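Local coordinates for adhesion G-protein coupled receptor G6 (Danio rerio, PDB 6V55) that probably acts as a cell-surface adhesion receptor that signals through G proteins in myelination, its calcium-binding extracellular region being the part described here, at residues C5-T10 against C31-Q36; R274-A279 against C290-N295; I385-I390 against T399-L404; N567-S572 against K606-G611. All coordinates share one frame; numbering follows the deposited sequence.

Interaction 1: residues C5-T10 against C31-Q36. With NAG (2-acetamido-2-deoxy-beta-D-glucopyranose), chain E.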
# COMPACT_ATOMS: atom_id res chain seq x y z
N CYS A 5 7.68 -2.65 -7.43
CA CYS A 5 6.69 -2.68 -6.35
C CYS A 5 5.28 -3.01 -6.87
O CYS A 5 4.29 -2.71 -6.20
CB CYS A 5 6.72 -1.37 -5.53
SG CYS A 5 5.85 0.14 -6.18
N ASN A 6 5.15 -3.67 -8.02
CA ASN A 6 3.87 -4.24 -8.48
C ASN A 6 4.13 -5.70 -8.80
O ASN A 6 4.27 -6.07 -9.97
CB ASN A 6 3.30 -3.50 -9.69
CG ASN A 6 2.81 -2.10 -9.35
OD1 ASN A 6 1.60 -1.87 -9.22
ND2 ASN A 6 3.74 -1.17 -9.21
N VAL A 7 4.16 -6.54 -7.76
CA VAL A 7 4.54 -7.94 -7.86
C VAL A 7 3.42 -8.82 -7.31
O VAL A 7 2.46 -8.35 -6.70
CB VAL A 7 5.86 -8.24 -7.12
CG1 VAL A 7 7.07 -7.89 -7.97
CG2 VAL A 7 5.89 -7.47 -5.81
N VAL A 8 3.58 -10.13 -7.53
CA VAL A 8 2.75 -11.17 -6.94
C VAL A 8 3.67 -12.08 -6.15
O VAL A 8 4.57 -12.71 -6.72
CB VAL A 8 1.96 -11.96 -7.99
CG1 VAL A 8 1.32 -13.19 -7.37
CG2 VAL A 8 0.88 -11.10 -8.58
N LEU A 9 3.46 -12.16 -4.84
CA LEU A 9 4.35 -12.90 -3.96
C LEU A 9 3.69 -14.22 -3.59
O LEU A 9 2.56 -14.23 -3.08
CB LEU A 9 4.70 -12.08 -2.71
CG LEU A 9 5.13 -10.64 -3.01
CD1 LEU A 9 5.36 -9.81 -1.75
CD2 LEU A 9 6.37 -10.63 -3.89
N THR A 10 4.38 -15.34 -3.86
CA THR A 10 3.81 -16.67 -3.71
C THR A 10 4.57 -17.57 -2.74
O THR A 10 4.22 -18.74 -2.62
CB THR A 10 3.72 -17.41 -5.06
OG1 THR A 10 5.05 -17.65 -5.56
CG2 THR A 10 2.93 -16.61 -6.09
N CYS A 31 1.86 1.22 -5.87
CA CYS A 31 2.35 -0.12 -5.63
C CYS A 31 1.17 -1.07 -5.41
O CYS A 31 0.12 -0.67 -4.90
CB CYS A 31 3.26 -0.10 -4.41
SG CYS A 31 4.76 0.95 -4.53
N ASN A 32 1.35 -2.34 -5.81
CA ASN A 32 0.33 -3.41 -5.72
C ASN A 32 1.15 -4.67 -5.45
O ASN A 32 1.54 -5.39 -6.37
CB ASN A 32 -0.53 -3.52 -6.99
CG ASN A 32 -1.53 -4.73 -7.01
OD1 ASN A 32 -1.73 -5.41 -6.02
ND2 ASN A 32 -2.19 -4.94 -8.15
N TRP A 33 1.36 -4.95 -4.17
CA TRP A 33 1.83 -6.25 -3.72
C TRP A 33 0.62 -7.15 -3.51
O TRP A 33 -0.14 -6.96 -2.55
CB TRP A 33 2.59 -6.10 -2.42
CG TRP A 33 3.79 -5.21 -2.50
CD1 TRP A 33 5.03 -5.55 -2.95
CD2 TRP A 33 3.88 -3.86 -2.04
NE1 TRP A 33 5.88 -4.48 -2.82
CE2 TRP A 33 5.19 -3.43 -2.27
CE3 TRP A 33 2.97 -2.97 -1.47
CZ2 TRP A 33 5.62 -2.17 -1.95
CZ3 TRP A 33 3.40 -1.70 -1.15
CH2 TRP A 33 4.71 -1.32 -1.39
N THR A 34 0.42 -8.13 -4.39
CA THR A 34 -0.62 -9.13 -4.20
C THR A 34 0.02 -10.40 -3.64
O THR A 34 0.97 -10.94 -4.21
CB THR A 34 -1.36 -9.40 -5.51
OG1 THR A 34 -2.32 -8.35 -5.72
CG2 THR A 34 -2.10 -10.72 -5.50
N ILE A 35 -0.46 -10.86 -2.50
CA ILE A 35 0.07 -12.04 -1.84
C ILE A 35 -0.91 -13.18 -2.05
O ILE A 35 -2.06 -13.09 -1.59
CB ILE A 35 0.31 -11.81 -0.35
CG1 ILE A 35 0.98 -10.45 -0.13
CG2 ILE A 35 1.13 -12.94 0.19
CD1 ILE A 35 0.99 -9.98 1.32
N GLN A 36 -0.48 -14.25 -2.72
CA GLN A 36 -1.36 -15.36 -3.04
C GLN A 36 -0.85 -16.65 -2.44
O GLN A 36 0.32 -17.02 -2.61
CB GLN A 36 -1.55 -15.52 -4.54
CG GLN A 36 -2.73 -16.40 -4.85
CD GLN A 36 -3.26 -16.17 -6.23
OE1 GLN A 36 -4.45 -16.36 -6.49
NE2 GLN A 36 -2.38 -15.72 -7.14
C1 NAG E . -3.14 -6.02 -8.35
C2 NAG E . -4.33 -5.69 -9.29
C3 NAG E . -5.18 -6.95 -9.55
C4 NAG E . -4.32 -8.07 -10.12
C5 NAG E . -3.16 -8.38 -9.17
C6 NAG E . -2.19 -9.37 -9.76
C7 NAG E . -4.90 -3.33 -8.93
C8 NAG E . -5.93 -2.37 -8.39
N2 NAG E . -5.17 -4.62 -8.77
O3 NAG E . -6.25 -6.65 -10.44
O4 NAG E . -5.12 -9.24 -10.32
O5 NAG E . -2.40 -7.18 -8.89
O6 NAG E . -1.20 -8.71 -10.54
O7 NAG E . -3.87 -2.94 -9.47
O HOH W 1 -0.56 -3.46 -10.50
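One face of the Trp33 indole is met near its rim by Cys5 O, 4.1 Å above the ring plane, and by Cys31 CB. Cys5 CB touches Trp33 CZ2, its sulfur standing oblique to the six-membered ring, while Val7 CG2 comes obliquely to Trp33 CD1 at 3.6 Å. Outside the two segments Phe16 stacks on the indole and Phe106 meets it nearly perpendicularly. The amides of Asn6 and Asn32 cross at 84°, and one water joins them, donating to Asn6 OD1 and accepting from Asn32 ND2; Asn6 ND2 itself bonds to Ser30 O. Asn32 CG lies anti to its backbone N (chi1 174°), and ND2 carries the N-acetylglucosamine through its C1. Thr34 OG1 donates to Asn32 OD1 over 3.0 Å from above the carbonyl plane, steadying the linkage amide, and Val8 CG2 packs on the sugar C6 at 3.7 Å. The backbones run parallel. Cys5 O and Val7 O accept from Asn32 N and Thr34 N, and Leu9 N gives Thr34 O a nearly axial bond of 2.8 Å; Leu9 O takes Gln36 N. The Cys5 SG–Cys31 SG disulfide, 2.1 Å long, ties the loop ahead of strand 8-9 to strand 30-36. Short N-terminal edge strand 8-9, parallel to the glycan-bearing strand 30-36, belongs here to the CUB beta sandwich.

Interaction 2: residues R274-A279 against C290-N295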
# COMPACT_ATOMS: atom_id res chain seq x y z
N ARG A 274 -11.98 -34.70 19.83
CA ARG A 274 -11.01 -34.49 20.90
C ARG A 274 -11.03 -35.69 21.85
O ARG A 274 -12.04 -36.39 21.97
CB ARG A 274 -11.29 -33.19 21.67
CG ARG A 274 -11.28 -31.88 20.85
CD ARG A 274 -12.08 -30.78 21.54
NE ARG A 274 -13.53 -30.92 21.35
CZ ARG A 274 -14.45 -30.33 22.12
NH1 ARG A 274 -14.07 -29.57 23.14
NH2 ARG A 274 -15.75 -30.52 21.87
N LEU A 275 -9.90 -35.92 22.52
CA LEU A 275 -9.69 -37.05 23.43
C LEU A 275 -8.92 -36.60 24.66
O LEU A 275 -7.99 -35.80 24.56
CB LEU A 275 -8.93 -38.18 22.72
CG LEU A 275 -8.65 -39.50 23.44
CD1 LEU A 275 -9.94 -40.13 23.95
CD2 LEU A 275 -7.96 -40.43 22.47
N TRP A 276 -9.29 -37.15 25.81
CA TRP A 276 -8.70 -36.79 27.10
C TRP A 276 -8.31 -38.03 27.88
O TRP A 276 -8.82 -39.13 27.65
CB TRP A 276 -9.66 -35.98 27.97
CG TRP A 276 -9.90 -34.56 27.61
CD1 TRP A 276 -9.30 -33.45 28.16
CD2 TRP A 276 -10.85 -34.06 26.66
NE1 TRP A 276 -9.80 -32.30 27.60
CE2 TRP A 276 -10.76 -32.65 26.67
CE3 TRP A 276 -11.77 -34.67 25.79
CZ2 TRP A 276 -11.55 -31.85 25.85
CZ3 TRP A 276 -12.56 -33.87 24.98
CH2 TRP A 276 -12.44 -32.47 25.01
N ASP A 277 -7.44 -37.80 28.88
CA ASP A 277 -6.84 -38.81 29.75
C ASP A 277 -7.76 -39.31 30.85
O ASP A 277 -7.50 -40.36 31.44
CB ASP A 277 -5.61 -38.20 30.42
CG ASP A 277 -4.33 -38.79 29.93
OD1 ASP A 277 -4.42 -39.75 29.13
OD2 ASP A 277 -3.25 -38.30 30.34
N HIS A 278 -8.80 -38.56 31.18
CA HIS A 278 -9.66 -38.87 32.31
C HIS A 278 -11.10 -38.87 31.83
O HIS A 278 -11.42 -38.32 30.78
CB HIS A 278 -9.48 -37.85 33.44
CG HIS A 278 -9.44 -36.43 32.97
ND1 HIS A 278 -8.28 -35.83 32.49
CD2 HIS A 278 -10.40 -35.48 32.90
CE1 HIS A 278 -8.54 -34.59 32.14
NE2 HIS A 278 -9.82 -34.34 32.39
N ALA A 279 -11.96 -39.50 32.62
CA ALA A 279 -13.39 -39.42 32.37
C ALA A 279 -13.98 -38.28 33.17
O ALA A 279 -13.75 -38.18 34.38
CB ALA A 279 -14.10 -40.71 32.73
N CYS A 290 -16.65 -25.79 23.05
CA CYS A 290 -16.11 -26.46 21.88
C CYS A 290 -14.69 -26.02 21.53
O CYS A 290 -14.07 -26.63 20.65
CB CYS A 290 -17.05 -26.23 20.69
SG CYS A 290 -17.80 -24.59 20.65
N ASP A 291 -14.15 -25.00 22.21
CA ASP A 291 -12.82 -24.47 21.97
C ASP A 291 -11.76 -25.05 22.89
O ASP A 291 -10.58 -24.72 22.74
CB ASP A 291 -12.84 -22.94 22.11
CG ASP A 291 -11.91 -22.24 21.13
OD1 ASP A 291 -11.76 -22.73 20.00
OD2 ASP A 291 -11.33 -21.19 21.50
N THR A 292 -12.14 -25.90 23.86
CA THR A 292 -11.20 -26.45 24.83
C THR A 292 -10.33 -27.53 24.20
O THR A 292 -10.81 -28.40 23.46
CB THR A 292 -11.94 -27.04 26.04
OG1 THR A 292 -13.13 -27.70 25.60
CG2 THR A 292 -12.28 -25.96 27.05
N VAL A 293 -9.04 -27.49 24.53
CA VAL A 293 -8.06 -28.34 23.87
C VAL A 293 -8.15 -29.76 24.41
O VAL A 293 -8.30 -29.98 25.62
CB VAL A 293 -6.66 -27.73 24.05
CG1 VAL A 293 -5.61 -28.43 23.21
CG2 VAL A 293 -6.70 -26.25 23.69
N GLY A 294 -8.09 -30.74 23.51
CA GLY A 294 -8.07 -32.13 23.92
C GLY A 294 -6.71 -32.52 24.46
O GLY A 294 -5.67 -32.15 23.92
N ASN A 295 -6.72 -33.29 25.55
CA ASN A 295 -5.52 -33.57 26.34
C ASN A 295 -4.56 -34.52 25.66
O ASN A 295 -3.37 -34.52 25.99
CB ASN A 295 -5.90 -34.20 27.68
CG ASN A 295 -5.61 -33.30 28.82
OD1 ASN A 295 -5.15 -32.17 28.61
ND2 ASN A 295 -5.87 -33.77 30.03
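In the pentraxin-type, concanavalin-like domain, the end of strand 268-276 is crossed by an irregular segment, 290-295, that returns after the short helix 282-286. The two run about 55° apart, and the closest CA pair is Trp276 CA and Asn295 CA, 4.6 Å apart. Trp276 supplies the flat surface. Its CG is anti to the carbonyl carbon, which lays the indole along the returning chain. Gly294 CA sits over the five-membered ring, 4.2 Å from its centroid, in a CH-pi contact, and Asn295 N lies above the same face toward the rim. A CB on Gly294 would stand only 3.0 Å from Arg274 CB, so the bare glycine lets the chain pass this close to the strand. Asn295 CB then touches Trp276 CD1 at 3.5 Å, and the ND2 of Asn295 reaches the edge of the His278 imidazole at CE1, the two planes 81° apart. At the other end Arg274 bends at chi3 (-79°), bringing its CD to 3.3 Å from Thr292 O. Arg274 NH1 gives that carbonyl a weak hydrogen bond of 3.5 Å, while Cys290 O lies over one guanidinium face. The head group is held more firmly from outside: NE bonds to Asn272 O, and NH1 to Thr289 O, the carbonyl that also takes Thr292 OG1. Strand 145-154 pairs with Arg274 and Trp276 through Cys149 and Thr147. This is packing of a C-terminal connecting segment against a strand of the six-stranded sheet in a jelly-roll-like lectin fold.

Interaction 3: residues I385-I390 against T399-L404. Unlike the reference sequence in segment 399-404: Ile402 (reference Thr).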
# COMPACT_ATOMS: atom_id res chain seq x y z
N ILE A 385 -35.90 2.30 -15.51
CA ILE A 385 -36.12 1.14 -16.37
C ILE A 385 -36.61 1.65 -17.72
O ILE A 385 -37.36 2.63 -17.79
CB ILE A 385 -37.10 0.13 -15.71
CG1 ILE A 385 -37.36 -1.10 -16.58
CG2 ILE A 385 -38.39 0.78 -15.27
CD1 ILE A 385 -37.88 -2.24 -15.78
N SER A 386 -36.10 1.05 -18.81
CA SER A 386 -36.52 1.44 -20.15
C SER A 386 -36.43 0.24 -21.10
O SER A 386 -35.63 -0.67 -20.90
CB SER A 386 -35.67 2.58 -20.68
OG SER A 386 -34.38 2.14 -21.09
N LEU A 387 -37.27 0.26 -22.15
CA LEU A 387 -37.36 -0.84 -23.10
C LEU A 387 -36.29 -0.70 -24.17
O LEU A 387 -36.15 0.37 -24.78
CB LEU A 387 -38.74 -0.87 -23.76
CG LEU A 387 -38.98 -1.82 -24.94
CD1 LEU A 387 -38.88 -3.25 -24.53
CD2 LEU A 387 -40.34 -1.57 -25.50
N GLN A 388 -35.55 -1.77 -24.42
CA GLN A 388 -34.46 -1.71 -25.39
C GLN A 388 -34.77 -2.34 -26.73
O GLN A 388 -34.34 -1.83 -27.75
CB GLN A 388 -33.22 -2.39 -24.83
CG GLN A 388 -32.54 -1.60 -23.80
CD GLN A 388 -31.13 -2.08 -23.62
OE1 GLN A 388 -30.19 -1.29 -23.67
NE2 GLN A 388 -30.97 -3.40 -23.45
N LEU A 389 -35.49 -3.45 -26.73
CA LEU A 389 -35.65 -4.29 -27.91
C LEU A 389 -37.04 -4.90 -27.80
O LEU A 389 -37.42 -5.34 -26.71
CB LEU A 389 -34.58 -5.37 -27.92
CG LEU A 389 -34.12 -6.37 -28.98
CD1 LEU A 389 -35.04 -7.54 -29.04
CD2 LEU A 389 -33.99 -5.81 -30.32
N ILE A 390 -37.80 -4.87 -28.89
CA ILE A 390 -39.11 -5.52 -28.88
C ILE A 390 -39.28 -6.25 -30.20
O ILE A 390 -39.12 -5.67 -31.28
CB ILE A 390 -40.27 -4.53 -28.60
CG1 ILE A 390 -41.63 -5.21 -28.73
CG2 ILE A 390 -40.21 -3.24 -29.39
CD1 ILE A 390 -42.73 -4.43 -28.00
N THR A 399 -44.96 -10.45 -27.90
CA THR A 399 -43.62 -9.90 -28.03
C THR A 399 -42.69 -10.44 -26.96
O THR A 399 -43.09 -10.69 -25.82
CB THR A 399 -43.60 -8.39 -27.91
OG1 THR A 399 -44.29 -8.01 -26.70
CG2 THR A 399 -44.27 -7.80 -29.06
N ARG A 400 -41.42 -10.57 -27.36
CA ARG A 400 -40.28 -10.66 -26.46
C ARG A 400 -39.71 -9.26 -26.32
O ARG A 400 -39.37 -8.63 -27.32
CB ARG A 400 -39.22 -11.60 -27.01
CG ARG A 400 -38.03 -11.71 -26.07
CD ARG A 400 -36.90 -12.59 -26.64
NE ARG A 400 -37.37 -13.68 -27.49
CZ ARG A 400 -37.87 -14.84 -27.04
NH1 ARG A 400 -38.00 -15.07 -25.74
NH2 ARG A 400 -38.27 -15.77 -27.91
N GLN A 401 -39.61 -8.79 -25.08
CA GLN A 401 -39.20 -7.42 -24.79
C GLN A 401 -37.96 -7.46 -23.93
O GLN A 401 -37.88 -8.28 -23.01
CB GLN A 401 -40.34 -6.65 -24.09
CG GLN A 401 -41.65 -6.57 -24.89
CD GLN A 401 -42.73 -5.79 -24.16
OE1 GLN A 401 -42.46 -5.08 -23.20
NE2 GLN A 401 -43.98 -5.94 -24.61
N ILE A 402 -36.97 -6.62 -24.23
CA ILE A 402 -35.73 -6.58 -23.47
C ILE A 402 -35.65 -5.22 -22.79
O ILE A 402 -35.72 -4.18 -23.46
CB ILE A 402 -34.49 -6.85 -24.34
CG1 ILE A 402 -34.63 -8.21 -25.02
CG2 ILE A 402 -33.25 -6.85 -23.48
CD1 ILE A 402 -33.41 -8.68 -25.77
N TYR A 403 -35.50 -5.24 -21.46
CA TYR A 403 -35.50 -4.06 -20.60
C TYR A 403 -34.15 -3.91 -19.93
O TYR A 403 -33.49 -4.90 -19.60
CB TYR A 403 -36.58 -4.16 -19.52
CG TYR A 403 -37.98 -3.91 -20.02
CD1 TYR A 403 -38.55 -2.65 -19.92
CD2 TYR A 403 -38.71 -4.92 -20.63
CE1 TYR A 403 -39.82 -2.40 -20.39
CE2 TYR A 403 -39.98 -4.69 -21.10
CZ TYR A 403 -40.53 -3.43 -20.98
OH TYR A 403 -41.80 -3.18 -21.46
N LEU A 404 -33.75 -2.66 -19.71
CA LEU A 404 -32.56 -2.33 -18.95
C LEU A 404 -32.98 -1.61 -17.68
O LEU A 404 -33.67 -0.59 -17.75
CB LEU A 404 -31.63 -1.45 -19.78
CG LEU A 404 -30.30 -1.06 -19.17
CD1 LEU A 404 -29.43 -2.28 -18.97
CD2 LEU A 404 -29.65 -0.07 -20.12
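Strands 385-390 and 399-404 run antiparallel, their short axes 4.5 Å apart at 141°, and a classic beta bulge at Gln388 and Leu389 shifts the register by one residue. Both bulge residues face Ile402: Gln388 N bonds to Ile402 O at 2.6 Å, nearly along the C=O axis, whereas Leu389 N reaches the same oxygen in a weak bond. Ile402 N returns to Leu389 O, and the Ser386–Leu404 pair is bonded in both directions. On the face holding Leu387, Gln401 and Tyr403, the methyl CD1 of Leu387 lies over the Tyr403 ring, 4.1 Å from its centroid, in a CH-pi contact. Leu387 CG stands anti to the backbone N (chi1 171°), and its CD1 also meets Gln401 CB at 3.7 Å. A polar relay runs along the strand: Tyr403 OH donates to Gln401 OE1 at 2.7 Å, nearly along its C=O axis, and Gln401 NE2 donates in its amide plane to Thr399 OG1, which is also hydrogen-bonded to Thr356 OG1. The two Gln401 bonds fix which way round its amide lies. Ile390 flanks its extended chain, CG1 resting on Thr399 CG2 at 3.7 Å. On the other face Leu389 and Ile402, which differs from the reference threonine, lie side by side, CD1 to CD1 at 3.8 Å, and Gln388 OE1 comes to Leu404 CD2. In the SEA domain, this hairpin forms one border of a five-stranded sheet: 380-392 is outermost, 399-410 pairs next with 342-353, and helix 361-374 packs on Ile385 and Tyr403 through Ile365.

Interaction 4: residues N567-S572 against K606-G611; sequences NVMVSS and KNLVVG
Met569 leads the packing of a helix end against a beta sheet, probably in the GAIN domain, whose GPS motif follows later in the chain; it joins the turn after helix 555-568 to the start of strand 608-614. The chain leaves the helix through a type I beta turn from Val568 to Ser571, which presents Met569 and Val570 to the other segment. From CB, directed toward 606-611, the Met569 chain goes to CG, anti to the carbonyl carbon (chi1 -81°), and stays straight through chi2 (-180°). This carries SD alongside Asn607, 3.6 Å from its backbone O and 3.9 Å from its CB, the two side chains running antiparallel. A bend at chi3 (-127°) then turns CE onto Leu608, where it touches CB at 3.7 Å and CD2 at 3.9 Å; Leu608 lies roughly perpendicular to it. Leu608 CG is anti to its backbone N, and Phe677 of strand 671-677 backs both Leu608 and Met569, with Leu682 also against Met569. Val562 of helix 555-568 touches Leu608 as well, so the apolar contact continues along the helix. The Asn607 backbone is tied to the helix too, its N bonding to Ser566 OG. Val570 CG1 lies 4.1 Å from Lys606 NZ. Lys606, bent at chi2 and chi4, folds back over its neighbour, and its NZ donates to Asn607 OD1 in the carbonyl plane, on a lone pair, at 2.8 Å.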
# COMPACT_ATOMS: atom_id res chain seq x y z
N ASN A 567 18.43 21.64 -6.83
CA ASN A 567 17.65 20.62 -7.49
C ASN A 567 17.40 20.95 -8.96
O ASN A 567 17.30 20.03 -9.78
CB ASN A 567 16.30 20.46 -6.82
CG ASN A 567 16.38 19.78 -5.50
OD1 ASN A 567 17.43 19.31 -5.09
ND2 ASN A 567 15.25 19.76 -4.80
N VAL A 568 17.30 22.23 -9.32
CA VAL A 568 17.20 22.51 -10.76
C VAL A 568 18.55 22.37 -11.44
O VAL A 568 18.59 22.22 -12.66
CB VAL A 568 16.58 23.88 -11.12
CG1 VAL A 568 15.37 24.20 -10.26
CG2 VAL A 568 17.59 25.01 -11.11
N MET A 569 19.65 22.32 -10.69
CA MET A 569 20.93 22.05 -11.32
C MET A 569 21.11 20.60 -11.73
O MET A 569 22.02 20.31 -12.52
CB MET A 569 22.06 22.42 -10.39
CG MET A 569 22.36 23.86 -10.39
SD MET A 569 23.71 24.20 -9.27
CE MET A 569 22.81 25.46 -8.40
N VAL A 570 20.31 19.66 -11.21
CA VAL A 570 20.47 18.27 -11.64
C VAL A 570 19.39 17.93 -12.65
O VAL A 570 19.24 16.76 -13.04
CB VAL A 570 20.46 17.27 -10.47
CG1 VAL A 570 21.66 17.48 -9.59
CG2 VAL A 570 19.20 17.38 -9.66
N SER A 571 18.67 18.94 -13.13
CA SER A 571 17.71 18.73 -14.20
C SER A 571 18.44 18.60 -15.52
O SER A 571 19.66 18.75 -15.60
CB SER A 571 16.71 19.88 -14.24
OG SER A 571 15.83 19.74 -13.14
N SER A 572 17.68 18.33 -16.59
CA SER A 572 18.27 18.26 -17.92
C SER A 572 18.73 19.63 -18.38
O SER A 572 18.29 20.67 -17.88
CB SER A 572 17.26 17.70 -18.93
OG SER A 572 16.35 18.71 -19.33
N LYS A 606 23.66 19.97 -2.34
CA LYS A 606 24.40 18.95 -3.08
C LYS A 606 25.24 19.56 -4.21
O LYS A 606 26.43 19.25 -4.31
CB LYS A 606 23.44 17.88 -3.61
CG LYS A 606 24.13 16.60 -4.14
CD LYS A 606 23.37 16.02 -5.36
CE LYS A 606 24.25 15.15 -6.29
NZ LYS A 606 24.80 15.90 -7.46
N ASN A 607 24.68 20.48 -5.00
CA ASN A 607 25.43 21.08 -6.11
C ASN A 607 25.73 22.57 -5.95
O ASN A 607 26.19 23.19 -6.92
CB ASN A 607 24.68 20.89 -7.43
CG ASN A 607 24.34 19.46 -7.70
OD1 ASN A 607 25.23 18.61 -7.87
ND2 ASN A 607 23.04 19.16 -7.77
N LEU A 608 25.49 23.16 -4.78
CA LEU A 608 25.58 24.61 -4.61
C LEU A 608 25.87 24.93 -3.15
O LEU A 608 25.08 24.58 -2.27
CB LEU A 608 24.29 25.30 -5.02
CG LEU A 608 24.31 26.82 -4.85
CD1 LEU A 608 25.29 27.46 -5.79
CD2 LEU A 608 22.94 27.44 -5.01
N VAL A 609 26.97 25.63 -2.90
CA VAL A 609 27.23 26.19 -1.58
C VAL A 609 27.45 27.69 -1.73
O VAL A 609 28.14 28.12 -2.67
CB VAL A 609 28.42 25.48 -0.89
CG1 VAL A 609 29.66 25.39 -1.78
CG2 VAL A 609 28.73 26.11 0.42
N VAL A 610 26.76 28.48 -0.91
CA VAL A 610 26.95 29.93 -0.93
C VAL A 610 27.34 30.37 0.47
O VAL A 610 26.97 29.74 1.47
CB VAL A 610 25.72 30.74 -1.45
CG1 VAL A 610 25.25 30.25 -2.83
CG2 VAL A 610 24.55 30.79 -0.46
N GLY A 611 28.14 31.41 0.54
CA GLY A 611 28.66 31.86 1.82
C GLY A 611 28.80 33.36 1.85
O GLY A 611 29.06 33.99 0.82

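From the N terminus the four contacts follow one another in series, none nesting within or crossing another. Interaction 1 closes a 20-residue excursion that includes strand 13-17 and ties the first edge strand into the CUB sandwich. Interaction 2 closes a shorter loop containing helix 282-286 in the pentraxin-type domain, with its centre about 41 Å from that of interaction 1. Interaction 3 closes the hairpin of the SEA domain, and interaction 4 spans helix 573-593 and strand 600-603 to join helices to a sheet. Interactions 2 and 4 lie on opposite sides of the chain's centre, about 73 Å apart between centres; no two of the contacts touch, and they lie in separate parts of the extracellular region.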